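Aminotransferase, class III (Deinococcus radiodurans, PDB 3I4J) probably transfers amino groups as a class III aminotransferase, using pyridoxal phosphate as cofactor. Local coordinates at residues E103-L108 against I256-K261; D72-Y77 against F92-G97; D399-G404 against A419-A424; E197-A202 against G350-V355. The protein carries 1 engineered substitution. All coordinates share one frame; numbering follows the deposited sequence.

Interaction 1 of 4, residues E103-L108 against I256-K261; sequences ESAVKL and IAVLGK
Leu108 and Ile256 meet because their torsions carry both chains into the space between helix and strand. CG of Leu108 stands anti to the backbone N (chi1 -180°). CG1 of Ile256 sits beside its own backbone N (chi1 -64°), and the chain then runs straight to CD1. The two side chains pass at a slant, and Leu108 CD2 comes to 3.7 Å from Ile256 CD1. The setting is the large domain of the fold type I pyridoxal-phosphate enzymes, where helices cover a mixed, mostly parallel beta sheet. Residues 103-108 of helix 98-115 run nearly antiparallel to strand 256-259, at 162°. The two segment axes approach to 9.2 Å.

Ala105 is where the helix segment comes nearest the strand, its CA 6.9 Å from Ile256 CA. Its CB points at the strand and lies 3.8 Å from Val258 CG2. It is also 4.0 Å from Ile256 CG2, so one methyl spans two residues that face the same side of the strand. Leu273 and Ile229, on the strands flanking 256-259, extend this floor under Ala105. Leu108 reaches further, onto Val279 and Val283 of helix 277-284 and Phe5 of the second subunit. No hydrogen bond crosses, the side chains that meet are all apolar, and the contact is buried close to the dimer interface. Ile256 CD1 also lies 3.8 Å from the backbone oxygen Ala105 O.

Interaction 2 of 4, residues D72-Y77 against F92-G97; sequences DVLEEY and FWAVSG
Phe92 begins the strand side of this contact and meets both Leu74 and Tyr77 of helix 72-84. Its ring leaves the strand with CG anti to the backbone N (chi1 -179°), which carries it across to the helix. Tyr77 turns an edge toward it in an offset edge-to-face pair. The centroids are 5.5 Å apart and the planes stand at 78°. The nearest atoms are Tyr77 CE2 and Phe92 CE2, at 3.7 Å. Leu74 comes to the same CD2-CE2 border of the ring, its CD1 near the ring plane and 4.1 Å from Phe92 CD2.

Trp93 points to the other side of the sheet. At Ala94 the chain faces the helix again, and its CB lies 4.2 Å from the same Leu74 CD1. Beyond the strand, Gly97 is the N-cap of helix 98-115.

With an alanine here in place of Phe92, the edge of Tyr77 is likely to lose its aromatic mate and a gap to open beside Leu74. Val303 of helix 300-315 backs both Leu74 and Tyr77, and Val4 of the second subunit packs on Leu74. With no hydrogen bond between the segments, their cohesion rests on apolar packing, probably with a weak electrostatic share from the ring edge.

Interaction 3 of 4, residues D399-G404 against A419-A424; sequences DHLLLG and ALLAGA
Leu403 and Leu421 are the residues whose CA atoms lie nearest across the contact, and even these are 10.4 Å apart. Residues 400-403 form a strand at one border, within this chain, of the three-stranded antiparallel sheet in the smaller domain of the fold type I architecture. Residues 419-424 belong to the C-terminal helix 411-428, which lies over one face of that sheet. At such a separation the backbones do not meet, and the space between them is bridged by long side chains. The strand alternates: Leu401 and Leu403 face the helix, while Leu402 turns to the other face of the sheet, toward Ala205 and Met234.

Leu421 is the helix residue that does the touching, and it uses both of its branches. Its CG is anti to the backbone N (chi1 -174°), which sends the two methyls toward the strand. CD1 goes to Leu401, where Leu401 CD2 and Leu421 CD1 are 3.8 Å apart. These two side chains lie alongside each other, running in opposite directions. CD2 goes to Leu403 instead, which it meets end to end. Leu403 CD1 and Leu421 CD2 are 4.1 Å apart, a slightly looser touch. Leu333 of helix 318-339 packs on both Leu403 and Leu421 and so closes the group from a second helix.

All three leucines are buried, and no hydrogen bond joins the segments. The contact is purely hydrophobic: it joins this part of the C-terminal helix to the sheet by dispersion and water exclusion, with no directional bond between the two segments.

Interaction 4 of 4, residues E197-A202 against G350-V355; sequences EPVVGA and GLLLGV
Val199 and Leu352 make a small apolar contact between the two domains of the fold type I architecture. Val199 lies in the loop that follows strand 191-196 of the large mixed sheet. Leu352 begins strand 352-357, in the three-stranded antiparallel sheet of the smaller domain. The contact is buried near the centre of the chain, although its segments are far apart in sequence.

The two side chains reach for each other tip to tip. Val199 CG1 and Leu352 CD2 are 3.7 Å apart. Leu352 has CG anti to the backbone N (chi1 174°), and its second torsion then swings CD2 out to the loop. The valine meets it with CG1, the branch that stands anti to its own backbone N. Both residues have further company: Thr349 packs on Val199, while Leu402 of the neighbouring strand and Cys240 pack on Leu352.

Within the loop, Glu197 OE2 takes a weak hydrogen bond from Gly201 N, with 3.2 Å between the two atoms. The bond is well bent, at 132° about the hydrogen. The other oxygen of Glu197, OE1, is bonded to Ser130 OG. On the strand side, Leu351 O accepts a hydrogen bond from Arg239. Val200 turns its side chain away from the strand, yet its backbone still takes part: Val200 O lies 4.1 Å from Leu352 CD2.

From the N terminus, interaction 2 comes first and closes a short loop, bringing strand 91-95 back to helix 72-84. Interaction 1 opens just after it and ties helix 98-115 to the large mixed sheet. The two are joined by a hydrogen bond between Ser104 OG and Trp93 NE1, and both touch the second subunit. Interaction 4 opens at 197-202, before interaction 1 closes at 256-261, so the two cross. Interaction 4 closes at 350-355 and ties the large domain to the smaller one. Interaction 3 follows in series, closing the last short loop and tying helix 411-428 to the three-stranded sheet. Interaction 4 reaches the same sheet, through the neighbouring strand 352-357. No pair is nested.

Interaction 1 of 4, residues E103-L108 against I256-K261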
loop_
_atom_site.group_PDB
_atom_site.type_symbol
_atom_site.label_atom_id
_atom_site.label_comp_id
_atom_site.label_asym_id
_atom_site.label_seq_id
_atom_site.Cartn_x
_atom_site.Cartn_y
_atom_site.Cartn_z
ATOM N N GLU C 103 2.517 10.051 -5.246
ATOM C CA GLU C 103 3.728 10.613 -4.672
ATOM C C GLU C 103 4.938 10.281 -5.547
ATOM O O GLU C 103 5.850 11.100 -5.687
ATOM C CB GLU C 103 3.932 10.090 -3.249
ATOM C CG GLU C 103 2.853 10.551 -2.268
ATOM C CD GLU C 103 2.708 12.071 -2.203
ATOM O OE1 GLU C 103 3.708 12.756 -1.898
ATOM O OE2 GLU C 103 1.591 12.581 -2.453
ATOM N N SER C 104 4.939 9.089 -6.145
ATOM C CA SER C 104 6.046 8.686 -7.011
ATOM C C SER C 104 6.088 9.627 -8.208
ATOM O O SER C 104 7.156 10.056 -8.628
ATOM C CB SER C 104 5.873 7.248 -7.515
ATOM O OG SER C 104 6.011 6.299 -6.464
ATOM N N ALA C 105 4.909 9.947 -8.738
ATOM C CA ALA C 105 4.797 10.829 -9.900
ATOM C C ALA C 105 5.362 12.218 -9.617
ATOM O O ALA C 105 6.062 12.800 -10.449
ATOM C CB ALA C 105 3.341 10.932 -10.332
ATOM N N VAL C 106 5.042 12.749 -8.443
ATOM C CA VAL C 106 5.522 14.062 -8.033
ATOM C C VAL C 106 7.037 14.035 -7.856
ATOM O O VAL C 106 7.746 14.931 -8.315
ATOM C CB VAL C 106 4.850 14.489 -6.703
ATOM C CG1 VAL C 106 5.505 15.740 -6.155
ATOM C CG2 VAL C 106 3.367 14.733 -6.938
ATOM N N LYS C 107 7.531 12.995 -7.194
ATOM C CA LYS C 107 8.960 12.848 -6.953
ATOM C C LYS C 107 9.699 12.814 -8.294
ATOM O O LYS C 107 10.723 13.484 -8.466
ATOM C CB LYS C 107 9.217 11.555 -6.167
ATOM C CG LYS C 107 10.623 11.410 -5.587
ATOM C CD LYS C 107 11.643 11.005 -6.636
ATOM C CE LYS C 107 13.013 10.773 -6.011
ATOM N NZ LYS C 107 12.993 9.657 -5.025
ATOM N N LEU C 108 9.158 12.042 -9.233
ATOM C CA LEU C 108 9.738 11.896 -10.567
ATOM C C LEU C 108 9.773 13.219 -11.337
ATOM O O LEU C 108 10.767 13.537 -11.990
ATOM C CB LEU C 108 8.946 10.857 -11.365
ATOM C CG LEU C 108 9.410 10.562 -12.793
ATOM C CD1 LEU C 108 10.874 10.137 -12.796
ATOM C CD2 LEU C 108 8.530 9.463 -13.384
ATOM N N ILE C 256 3.381 11.642 -17.712
ATOM C CA ILE C 256 3.270 10.625 -16.663
ATOM C C ILE C 256 1.787 10.341 -16.426
ATOM O O ILE C 256 1.008 11.267 -16.221
ATOM C CB ILE C 256 3.862 11.093 -15.315
ATOM C CG1 ILE C 256 5.366 11.327 -15.437
ATOM C CG2 ILE C 256 3.593 10.031 -14.245
ATOM C CD1 ILE C 256 5.988 11.961 -14.191
ATOM N N ALA C 257 1.400 9.067 -16.480
ATOM C CA ALA C 257 0.018 8.675 -16.230
ATOM C C ALA C 257 0.003 7.877 -14.929
ATOM O O ALA C 257 0.734 6.894 -14.796
ATOM C CB ALA C 257 -0.517 7.822 -17.376
ATOM N N VAL C 258 -0.807 8.314 -13.970
ATOM C CA VAL C 258 -0.906 7.635 -12.677
ATOM C C VAL C 258 -2.110 6.703 -12.661
ATOM O O VAL C 258 -3.233 7.124 -12.946
ATOM C CB VAL C 258 -1.042 8.654 -11.529
ATOM C CG1 VAL C 258 -0.912 7.939 -10.175
ATOM C CG2 VAL C 258 0.020 9.730 -11.668
ATOM N N LEU C 259 -1.870 5.441 -12.304
ATOM C CA LEU C 259 -2.914 4.423 -12.277
ATOM C C LEU C 259 -3.101 3.823 -10.886
ATOM O O LEU C 259 -2.191 3.845 -10.063
ATOM C CB LEU C 259 -2.565 3.308 -13.265
ATOM C CG LEU C 259 -2.218 3.792 -14.676
ATOM C CD1 LEU C 259 -1.668 2.638 -15.514
ATOM C CD2 LEU C 259 -3.461 4.389 -15.307
ATOM N N GLY C 260 -4.293 3.286 -10.638
ATOM C CA GLY C 260 -4.584 2.682 -9.349
ATOM C C GLY C 260 -5.976 2.081 -9.313
ATOM O O GLY C 260 -6.622 1.952 -10.352
ATOM N N LYS C 261 -6.439 1.718 -8.120
ATOM C CA LYS C 261 -7.770 1.137 -7.934
ATOM C C LYS C 261 -8.189 0.095 -8.965
ATOM O O LYS C 261 -8.106 -1.110 -8.719
ATOM C CB LYS C 261 -8.835 2.242 -7.893
ATOM C CG LYS C 261 -8.788 3.102 -6.648
ATOM C CD LYS C 261 -10.025 3.979 -6.534
ATOM C CE LYS C 261 -10.008 4.772 -5.238
ATOM N NZ LYS C 261 -11.290 5.487 -5.000
#

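Interaction 2 of 4, residues D72-Y77 against F92-G97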
loop_
_atom_site.group_PDB
_atom_site.type_symbol
_atom_site.label_atom_id
_atom_site.label_comp_id
_atom_site.label_asym_id
_atom_site.label_seq_id
_atom_site.Cartn_x
_atom_site.Cartn_y
_atom_site.Cartn_z
ATOM N N ASP C 72 9.378 -12.215 -14.549
ATOM C CA ASP C 72 8.831 -12.394 -15.883
ATOM C C ASP C 72 7.404 -11.854 -15.995
ATOM O O ASP C 72 7.039 -11.286 -17.024
ATOM C CB ASP C 72 8.909 -13.871 -16.323
ATOM C CG ASP C 72 8.288 -14.834 -15.327
ATOM O OD1 ASP C 72 7.858 -14.409 -14.230
ATOM O OD2 ASP C 72 8.238 -16.044 -15.653
ATOM N N VAL C 73 6.604 -11.991 -14.938
ATOM C CA VAL C 73 5.236 -11.481 -14.997
ATOM C C VAL C 73 5.188 -9.955 -15.032
ATOM O O VAL C 73 4.321 -9.383 -15.689
ATOM C CB VAL C 73 4.361 -11.999 -13.825
ATOM C CG1 VAL C 73 4.230 -13.496 -13.928
ATOM C CG2 VAL C 73 4.957 -11.600 -12.483
ATOM N N LEU C 74 6.109 -9.294 -14.334
ATOM C CA LEU C 74 6.139 -7.835 -14.346
ATOM C C LEU C 74 6.581 -7.375 -15.733
ATOM O O LEU C 74 6.010 -6.441 -16.297
ATOM C CB LEU C 74 7.105 -7.293 -13.285
ATOM C CG LEU C 74 7.211 -5.763 -13.178
ATOM C CD1 LEU C 74 5.829 -5.162 -12.953
ATOM C CD2 LEU C 74 8.151 -5.382 -12.037
ATOM N N GLU C 75 7.605 -8.033 -16.276
ATOM C CA GLU C 75 8.103 -7.697 -17.610
ATOM C C GLU C 75 6.975 -7.834 -18.629
ATOM O O GLU C 75 6.798 -6.979 -19.499
ATOM C CB GLU C 75 9.244 -8.637 -18.017
ATOM C CG GLU C 75 10.518 -8.518 -17.198
ATOM C CD GLU C 75 11.198 -7.177 -17.362
ATOM O OE1 GLU C 75 11.036 -6.548 -18.435
ATOM O OE2 GLU C 75 11.910 -6.759 -16.426
ATOM N N GLU C 76 6.222 -8.925 -18.524
ATOM C CA GLU C 76 5.120 -9.180 -19.441
ATOM C C GLU C 76 4.013 -8.149 -19.264
ATOM O O GLU C 76 3.571 -7.522 -20.228
ATOM C CB GLU C 76 4.557 -10.584 -19.214
ATOM C CG GLU C 76 3.397 -10.945 -20.128
ATOM C CD GLU C 76 2.862 -12.344 -19.876
ATOM O OE1 GLU C 76 3.404 -13.043 -18.988
ATOM O OE2 GLU C 76 1.901 -12.745 -20.568
ATOM N N TYR C 77 3.583 -7.963 -18.021
ATOM C CA TYR C 77 2.515 -7.021 -17.714
ATOM C C TYR C 77 2.831 -5.581 -18.121
ATOM O O TYR C 77 1.984 -4.905 -18.703
ATOM C CB TYR C 77 2.195 -7.073 -16.218
ATOM C CG TYR C 77 1.080 -6.144 -15.807
ATOM C CD1 TYR C 77 -0.213 -6.312 -16.301
ATOM C CD2 TYR C 77 1.318 -5.094 -14.921
ATOM C CE1 TYR C 77 -1.248 -5.456 -15.923
ATOM C CE2 TYR C 77 0.292 -4.235 -14.537
ATOM C CZ TYR C 77 -0.984 -4.419 -15.041
ATOM O OH TYR C 77 -1.994 -3.563 -14.661
ATOM N N PHE C 92 6.675 1.425 -16.854
ATOM C CA PHE C 92 5.770 1.157 -15.746
ATOM C C PHE C 92 6.458 1.002 -14.391
ATOM O O PHE C 92 7.296 0.121 -14.195
ATOM C CB PHE C 92 4.956 -0.107 -16.057
ATOM C CG PHE C 92 3.961 -0.479 -14.987
ATOM C CD1 PHE C 92 2.988 0.431 -14.571
ATOM C CD2 PHE C 92 3.992 -1.742 -14.402
ATOM C CE1 PHE C 92 2.063 0.083 -13.588
ATOM C CE2 PHE C 92 3.068 -2.097 -13.420
ATOM C CZ PHE C 92 2.103 -1.181 -13.012
ATOM N N TRP C 93 6.082 1.873 -13.463
ATOM C CA TRP C 93 6.596 1.860 -12.101
ATOM C C TRP C 93 5.441 1.322 -11.257
ATOM O O TRP C 93 4.456 2.023 -11.015
ATOM C CB TRP C 93 6.969 3.280 -11.671
ATOM C CG TRP C 93 7.292 3.418 -10.208
ATOM C CD1 TRP C 93 6.585 4.122 -9.273
ATOM C CD2 TRP C 93 8.411 2.850 -9.520
ATOM N NE1 TRP C 93 7.197 4.031 -8.046
ATOM C CE2 TRP C 93 8.320 3.255 -8.169
ATOM C CE3 TRP C 93 9.486 2.039 -9.916
ATOM C CZ2 TRP C 93 9.266 2.877 -7.207
ATOM C CZ3 TRP C 93 10.429 1.663 -8.959
ATOM C CH2 TRP C 93 10.310 2.084 -7.619
ATOM N N ALA C 94 5.564 0.070 -10.826
ATOM C CA ALA C 94 4.512 -0.578 -10.056
ATOM C C ALA C 94 4.622 -0.344 -8.557
ATOM O O ALA C 94 5.711 -0.395 -7.990
ATOM C CB ALA C 94 4.519 -2.088 -10.340
ATOM N N VAL C 95 3.481 -0.073 -7.932
ATOM C CA VAL C 95 3.408 0.114 -6.487
ATOM C C VAL C 95 2.126 -0.554 -5.982
ATOM O O VAL C 95 1.412 -1.203 -6.757
ATOM C CB VAL C 95 3.446 1.613 -6.076
ATOM C CG1 VAL C 95 4.821 2.192 -6.375
ATOM C CG2 VAL C 95 2.356 2.398 -6.792
ATOM N N SER C 96 1.827 -0.404 -4.695
ATOM C CA SER C 96 0.655 -1.056 -4.119
ATOM C C SER C 96 -0.613 -0.213 -4.017
ATOM O O SER C 96 -1.712 -0.762 -3.961
ATOM C CB SER C 96 0.993 -1.601 -2.727
ATOM O OG SER C 96 2.078 -2.509 -2.784
ATOM N N GLY C 97 -0.471 1.109 -3.984
ATOM C CA GLY C 97 -1.648 1.955 -3.869
ATOM C C GLY C 97 -1.582 3.262 -4.639
ATOM O O GLY C 97 -0.510 3.701 -5.058
#

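Interaction 3 of 4, residues D399-G404 against A419-A424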
loop_
_atom_site.group_PDB
_atom_site.type_symbol
_atom_site.label_atom_id
_atom_site.label_comp_id
_atom_site.label_asym_id
_atom_site.label_seq_id
_atom_site.Cartn_x
_atom_site.Cartn_y
_atom_site.Cartn_z
ATOM N N ASP C 399 -23.243 16.901 -0.844
ATOM C CA ASP C 399 -24.248 17.310 -1.817
ATOM C C ASP C 399 -24.039 16.656 -3.181
ATOM O O ASP C 399 -24.804 16.896 -4.113
ATOM C CB ASP C 399 -24.241 18.835 -1.968
ATOM C CG ASP C 399 -22.839 19.412 -1.991
ATOM O OD1 ASP C 399 -21.998 18.915 -2.768
ATOM O OD2 ASP C 399 -22.578 20.368 -1.229
ATOM N N HIS C 400 -23.003 15.829 -3.292
ATOM C CA HIS C 400 -22.692 15.136 -4.540
ATOM C C HIS C 400 -22.783 13.627 -4.376
ATOM O O HIS C 400 -22.450 13.085 -3.326
ATOM C CB HIS C 400 -21.277 15.480 -5.014
ATOM C CG HIS C 400 -21.143 16.853 -5.591
ATOM N ND1 HIS C 400 -21.819 17.943 -5.086
ATOM C CD2 HIS C 400 -20.371 17.324 -6.599
ATOM C CE1 HIS C 400 -21.467 19.026 -5.757
ATOM N NE2 HIS C 400 -20.588 18.678 -6.679
ATOM N N LEU C 401 -23.237 12.955 -5.428
ATOM C CA LEU C 401 -23.346 11.505 -5.427
ATOM C C LEU C 401 -22.492 10.992 -6.582
ATOM O O LEU C 401 -22.695 11.381 -7.731
ATOM C CB LEU C 401 -24.805 11.079 -5.624
ATOM C CG LEU C 401 -25.095 9.573 -5.642
ATOM C CD1 LEU C 401 -24.633 8.929 -4.341
ATOM C CD2 LEU C 401 -26.586 9.354 -5.839
ATOM N N LEU C 402 -21.521 10.139 -6.272
ATOM C CA LEU C 402 -20.652 9.585 -7.302
ATOM C C LEU C 402 -21.094 8.158 -7.607
ATOM O O LEU C 402 -21.190 7.325 -6.710
ATOM C CB LEU C 402 -19.191 9.609 -6.832
ATOM C CG LEU C 402 -18.103 9.323 -7.873
ATOM C CD1 LEU C 402 -18.227 10.304 -9.030
ATOM C CD2 LEU C 402 -16.728 9.448 -7.235
ATOM N N LEU C 403 -21.379 7.887 -8.876
ATOM C CA LEU C 403 -21.814 6.560 -9.295
ATOM C C LEU C 403 -20.837 5.962 -10.300
ATOM O O LEU C 403 -20.188 6.674 -11.062
ATOM C CB LEU C 403 -23.213 6.634 -9.916
ATOM C CG LEU C 403 -24.358 7.099 -9.010
ATOM C CD1 LEU C 403 -25.608 7.368 -9.846
ATOM C CD2 LEU C 403 -24.636 6.040 -7.952
ATOM N N GLY C 404 -20.741 4.641 -10.298
ATOM C CA GLY C 404 -19.835 3.981 -11.211
ATOM C C GLY C 404 -19.797 2.493 -10.948
ATOM O O GLY C 404 -18.918 2.007 -10.240
ATOM N N ALA C 419 -33.647 1.958 -10.818
ATOM C CA ALA C 419 -34.870 1.745 -10.051
ATOM C C ALA C 419 -34.590 1.880 -8.558
ATOM O O ALA C 419 -35.372 2.479 -7.818
ATOM C CB ALA C 419 -35.446 0.367 -10.354
ATOM N N LEU C 420 -33.467 1.323 -8.119
ATOM C CA LEU C 420 -33.090 1.397 -6.712
ATOM C C LEU C 420 -32.803 2.841 -6.314
ATOM O O LEU C 420 -33.186 3.291 -5.232
ATOM C CB LEU C 420 -31.857 0.528 -6.452
ATOM C CG LEU C 420 -32.034 -0.973 -6.714
ATOM C CD1 LEU C 420 -30.698 -1.676 -6.540
ATOM C CD2 LEU C 420 -33.083 -1.556 -5.766
ATOM N N LEU C 421 -32.122 3.568 -7.192
ATOM C CA LEU C 421 -31.787 4.956 -6.920
ATOM C C LEU C 421 -33.057 5.798 -6.825
ATOM O O LEU C 421 -33.174 6.659 -5.956
ATOM C CB LEU C 421 -30.878 5.511 -8.020
ATOM C CG LEU C 421 -30.346 6.919 -7.760
ATOM C CD1 LEU C 421 -29.424 6.891 -6.551
ATOM C CD2 LEU C 421 -29.595 7.427 -8.985
ATOM N N ALA C 422 -34.003 5.541 -7.725
ATOM C CA ALA C 422 -35.267 6.270 -7.736
ATOM C C ALA C 422 -35.983 6.055 -6.406
ATOM O O ALA C 422 -36.602 6.971 -5.867
ATOM C CB ALA C 422 -36.137 5.793 -8.893
ATOM N N GLY C 423 -35.885 4.841 -5.873
ATOM C CA GLY C 423 -36.519 4.547 -4.601
ATOM C C GLY C 423 -35.890 5.334 -3.468
ATOM O O GLY C 423 -36.592 5.848 -2.594
ATOM N N ALA C 424 -34.562 5.421 -3.478
ATOM C CA ALA C 424 -33.827 6.155 -2.454
ATOM C C ALA C 424 -34.187 7.635 -2.515
ATOM O O ALA C 424 -34.402 8.278 -1.484
ATOM C CB ALA C 424 -32.320 5.975 -2.656
#

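Interaction 4 of 4, residues E197-A202 against G350-V355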
loop_
_atom_site.group_PDB
_atom_site.type_symbol
_atom_site.label_atom_id
_atom_site.label_comp_id
_atom_site.label_asym_id
_atom_site.label_seq_id
_atom_site.Cartn_x
_atom_site.Cartn_y
_atom_site.Cartn_z
ATOM N N GLU C 197 -6.807 15.341 -12.741
ATOM C CA GLU C 197 -7.616 14.161 -13.037
ATOM C C GLU C 197 -8.323 14.587 -14.322
ATOM O O GLU C 197 -8.963 15.634 -14.344
ATOM C CB GLU C 197 -8.702 13.943 -11.982
ATOM C CG GLU C 197 -8.237 13.668 -10.568
ATOM C CD GLU C 197 -9.402 13.676 -9.590
ATOM O OE1 GLU C 197 -9.830 14.774 -9.171
ATOM O OE2 GLU C 197 -9.901 12.586 -9.258
ATOM N N PRO C 198 -8.227 13.793 -15.399
ATOM C CA PRO C 198 -8.909 14.206 -16.633
ATOM C C PRO C 198 -10.393 14.467 -16.360
ATOM O O PRO C 198 -10.965 15.466 -16.809
ATOM C CB PRO C 198 -8.677 13.019 -17.565
ATOM C CG PRO C 198 -7.322 12.523 -17.132
ATOM C CD PRO C 198 -7.443 12.565 -15.609
ATOM N N VAL C 199 -11.011 13.544 -15.631
ATOM C CA VAL C 199 -12.409 13.657 -15.231
ATOM C C VAL C 199 -12.306 13.579 -13.715
ATOM O O VAL C 199 -11.710 12.642 -13.183
ATOM C CB VAL C 199 -13.257 12.483 -15.772
ATOM C CG1 VAL C 199 -14.669 12.553 -15.213
ATOM C CG2 VAL C 199 -13.299 12.538 -17.294
ATOM N N VAL C 200 -12.856 14.576 -13.031
ATOM C CA VAL C 200 -12.788 14.644 -11.575
ATOM C C VAL C 200 -13.574 13.553 -10.859
ATOM O O VAL C 200 -14.637 13.128 -11.314
ATOM C CB VAL C 200 -13.258 16.029 -11.071
ATOM C CG1 VAL C 200 -13.193 16.092 -9.549
ATOM C CG2 VAL C 200 -12.378 17.118 -11.679
ATOM N N GLY C 201 -13.032 13.110 -9.729
ATOM C CA GLY C 201 -13.675 12.072 -8.948
ATOM C C GLY C 201 -14.543 12.603 -7.823
ATOM O O GLY C 201 -15.357 13.503 -8.020
ATOM N N ALA C 202 -14.352 12.042 -6.633
ATOM C CA ALA C 202 -15.116 12.410 -5.446
ATOM C C ALA C 202 -15.240 13.904 -5.146
ATOM O O ALA C 202 -16.315 14.368 -4.773
ATOM C CB ALA C 202 -14.538 11.690 -4.231
ATOM N N GLY C 350 -18.451 7.929 -19.697
ATOM C CA GLY C 350 -18.301 6.489 -19.570
ATOM C C GLY C 350 -19.076 6.075 -18.326
ATOM O O GLY C 350 -20.187 6.554 -18.105
ATOM N N LEU C 351 -18.500 5.207 -17.496
ATOM C CA LEU C 351 -19.187 4.779 -16.286
ATOM C C LEU C 351 -18.719 5.478 -15.011
ATOM O O LEU C 351 -18.651 4.877 -13.937
ATOM C CB LEU C 351 -19.113 3.255 -16.127
ATOM C CG LEU C 351 -20.199 2.492 -16.906
ATOM C CD1 LEU C 351 -19.942 0.987 -16.851
ATOM C CD2 LEU C 351 -21.570 2.826 -16.319
ATOM N N LEU C 352 -18.373 6.754 -15.152
ATOM C CA LEU C 352 -17.996 7.591 -14.021
ATOM C C LEU C 352 -19.047 8.696 -14.110
ATOM O O LEU C 352 -19.001 9.536 -15.009
ATOM C CB LEU C 352 -16.586 8.163 -14.190
ATOM C CG LEU C 352 -16.156 9.161 -13.111
ATOM C CD1 LEU C 352 -16.453 8.589 -11.741
ATOM C CD2 LEU C 352 -14.671 9.474 -13.249
ATOM N N LEU C 353 -20.013 8.679 -13.199
ATOM C CA LEU C 353 -21.088 9.664 -13.239
ATOM C C LEU C 353 -21.264 10.390 -11.920
ATOM O O LEU C 353 -20.816 9.919 -10.876
ATOM C CB LEU C 353 -22.406 8.985 -13.625
ATOM C CG LEU C 353 -22.408 8.158 -14.916
ATOM C CD1 LEU C 353 -22.106 6.692 -14.600
ATOM C CD2 LEU C 353 -23.762 8.284 -15.595
ATOM N N GLY C 354 -21.930 11.540 -11.974
ATOM C CA GLY C 354 -22.148 12.309 -10.766
ATOM C C GLY C 354 -23.497 12.993 -10.748
ATOM O O GLY C 354 -24.047 13.348 -11.794
ATOM N N VAL C 355 -24.034 13.161 -9.546
ATOM C CA VAL C 355 -25.318 13.819 -9.348
ATOM C C VAL C 355 -25.120 14.874 -8.275
ATOM O O VAL C 355 -24.679 14.566 -7.167
ATOM C CB VAL C 355 -26.403 12.814 -8.871
ATOM C CG1 VAL C 355 -27.713 13.549 -8.591
ATOM C CG2 VAL C 355 -26.619 11.745 -9.925
#